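Local coordinates for protein chorismate synthase (Aquifex aeolicus, PDB 1Q1L) that catalyses the last step of the shikimate pathway, converting 5-enolpyruvylshikimate-3-phosphate to chorismate with the help of reduced FMN, at residues A137-T142 with S262-K267. Sequence-based numbering, arbitrary orientation.
Sequences ASARET and SIQAIK
Q264 reaches across to A139 as a nearly straight rod, a compact example of two loops from distant parts of a chain being brought together by one extended side chain. Its CG stands anti to the backbone N (chi1 169°), and with chi2 at -179° the chain runs on without a bend, carrying the terminal amide to the backbone of 137-142 just after helix 131-137. There NE2 is modelled 2.6 Å from A139 N. Both atoms are donors as built, so this pair is no hydrogen bond, and the closeness leaves the placing of the amide's N and O doubtful. A water bridges the two loops: with the amide as built, it donates to A137 O at 2.7 Å and accepts a weak bond from Q264 NE2 at 3.0 Å.

Each loop is also braced internally. In 137-142, A139 O takes both T142 N (3.1 Å) and T142 OG1 (2.6 Å), the hydroxyl approaching in the carbonyl plane at a C=O angle of 153°. S138 OG turns back to L134 O in the preceding helix. In 262-267, a type II turn from I263 to I266 is closed by I266 N to I263 O at 3.1 Å and leads into strand 266-271. Cutting Q264 back to an alanine would probably remove the water's link to 262-267 and leave the space between the loops less filled.

A137, S138, Q264 and A265 all belong to the predicted FMN site. Between these two loops the supported connection is a weak water bridge, while the direct approach of Q264 to A139 is tight and doubtful as modelled.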
loop_
_atom_site.group_PDB
_atom_site.type_symbol
_atom_site.label_atom_id
_atom_site.label_comp_id
_atom_site.label_asym_id
_atom_site.label_seq_id
_atom_site.Cartn_x
_atom_site.Cartn_y
_atom_site.Cartn_z
ATOM N N ALA A 137 -0.444 -18.836 14.272
ATOM C CA ALA A 137 0.826 -19.044 13.581
ATOM C C ALA A 137 0.901 -20.379 12.850
ATOM O O ALA A 137 1.423 -20.455 11.736
ATOM C CB ALA A 137 1.984 -18.936 14.577
ATOM N N SER A 138 0.383 -21.423 13.488
ATOM C CA SER A 138 0.407 -22.768 12.926
ATOM C C SER A 138 0.189 -22.839 11.418
ATOM O O SER A 138 -0.538 -22.026 10.841
ATOM C CB SER A 138 -0.624 -23.649 13.632
ATOM O OG SER A 138 -0.195 -23.956 14.949
ATOM N N ALA A 139 0.831 -23.826 10.794
ATOM C CA ALA A 139 0.735 -24.047 9.359
ATOM C C ALA A 139 -0.715 -24.231 8.940
ATOM O O ALA A 139 -1.006 -24.462 7.770
ATOM C CB ALA A 139 1.551 -25.268 8.967
ATOM N N ARG A 140 -1.620 -24.140 9.908
ATOM C CA ARG A 140 -3.047 -24.273 9.643
ATOM C C ARG A 140 -3.441 -23.132 8.710
ATOM O O ARG A 140 -4.283 -23.297 7.833
ATOM C CB ARG A 140 -3.829 -24.148 10.951
ATOM C CG ARG A 140 -5.013 -25.092 11.105
ATOM C CD ARG A 140 -6.111 -24.892 10.074
ATOM N NE ARG A 140 -6.067 -25.923 9.045
ATOM C CZ ARG A 140 -7.134 -26.418 8.425
ATOM N NH1 ARG A 140 -8.351 -25.984 8.722
ATOM N NH2 ARG A 140 -6.981 -27.356 7.500
ATOM N N GLU A 141 -2.816 -21.975 8.914
ATOM C CA GLU A 141 -3.088 -20.782 8.119
ATOM C C GLU A 141 -2.762 -20.971 6.642
ATOM O O GLU A 141 -3.380 -20.332 5.791
ATOM C CB GLU A 141 -2.294 -19.591 8.676
ATOM C CG GLU A 141 -2.723 -18.209 8.166
ATOM C CD GLU A 141 -2.132 -17.843 6.810
ATOM O OE1 GLU A 141 -0.897 -17.963 6.642
ATOM O OE2 GLU A 141 -2.899 -17.421 5.916
ATOM N N THR A 142 -1.804 -21.847 6.332
ATOM C CA THR A 142 -1.437 -22.067 4.937
ATOM C C THR A 142 -2.625 -22.607 4.149
ATOM O O THR A 142 -2.681 -22.461 2.929
ATOM C CB THR A 142 -0.224 -23.041 4.777
ATOM O OG1 THR A 142 -0.577 -24.349 5.242
ATOM C CG2 THR A 142 0.977 -22.537 5.562
ATOM N N SER A 262 7.886 -16.473 3.188
ATOM C CA SER A 262 6.847 -16.177 4.167
ATOM C C SER A 262 6.158 -17.456 4.645
ATOM O O SER A 262 5.475 -17.453 5.663
ATOM C CB SER A 262 5.801 -15.210 3.586
ATOM O OG SER A 262 4.968 -15.844 2.629
ATOM N N ILE A 263 6.332 -18.545 3.907
ATOM C CA ILE A 263 5.718 -19.817 4.295
ATOM C C ILE A 263 6.414 -20.336 5.558
ATOM O O ILE A 263 7.636 -20.268 5.683
ATOM C CB ILE A 263 5.840 -20.868 3.160
ATOM C CG1 ILE A 263 5.141 -20.350 1.902
ATOM C CG2 ILE A 263 5.216 -22.196 3.591
ATOM C CD1 ILE A 263 5.392 -21.202 0.655
ATOM N N GLN A 264 5.631 -20.842 6.503
ATOM C CA GLN A 264 6.193 -21.352 7.746
ATOM C C GLN A 264 7.282 -22.390 7.495
ATOM O O GLN A 264 7.149 -23.228 6.609
ATOM C CB GLN A 264 5.092 -21.976 8.606
ATOM C CG GLN A 264 5.626 -22.758 9.800
ATOM C CD GLN A 264 4.522 -23.395 10.624
ATOM O OE1 GLN A 264 4.788 -24.133 11.573
ATOM N NE2 GLN A 264 3.273 -23.108 10.266
ATOM N N ALA A 265 8.353 -22.312 8.283
ATOM C CA ALA A 265 9.484 -23.236 8.199
ATOM C C ALA A 265 10.430 -23.037 7.018
ATOM O O ALA A 265 11.475 -23.693 6.951
ATOM C CB ALA A 265 8.984 -24.687 8.215
ATOM N N ILE A 266 10.083 -22.155 6.088
ATOM C CA ILE A 266 10.947 -21.920 4.933
ATOM C C ILE A 266 12.123 -21.028 5.315
ATOM O O ILE A 266 11.938 -19.906 5.787
ATOM C CB ILE A 266 10.183 -21.261 3.768
ATOM C CG1 ILE A 266 9.033 -22.167 3.314
ATOM C CG2 ILE A 266 11.130 -20.994 2.601
ATOM C CD1 ILE A 266 9.460 -23.582 2.960
ATOM N N LYS A 267 13.337 -21.524 5.100
ATOM C CA LYS A 267 14.531 -20.762 5.450
ATOM C C LYS A 267 15.419 -20.406 4.266
ATOM O O LYS A 267 16.410 -19.691 4.419
ATOM C CB LYS A 267 15.338 -21.536 6.496
ATOM C CG LYS A 267 14.726 -21.493 7.895
ATOM C CD LYS A 267 14.868 -20.094 8.459
ATOM C CE LYS A 267 14.304 -19.964 9.848
ATOM N NZ LYS A 267 14.416 -18.553 10.294
HETATM O O HOH W 1 1.365 -21.068 9.094
#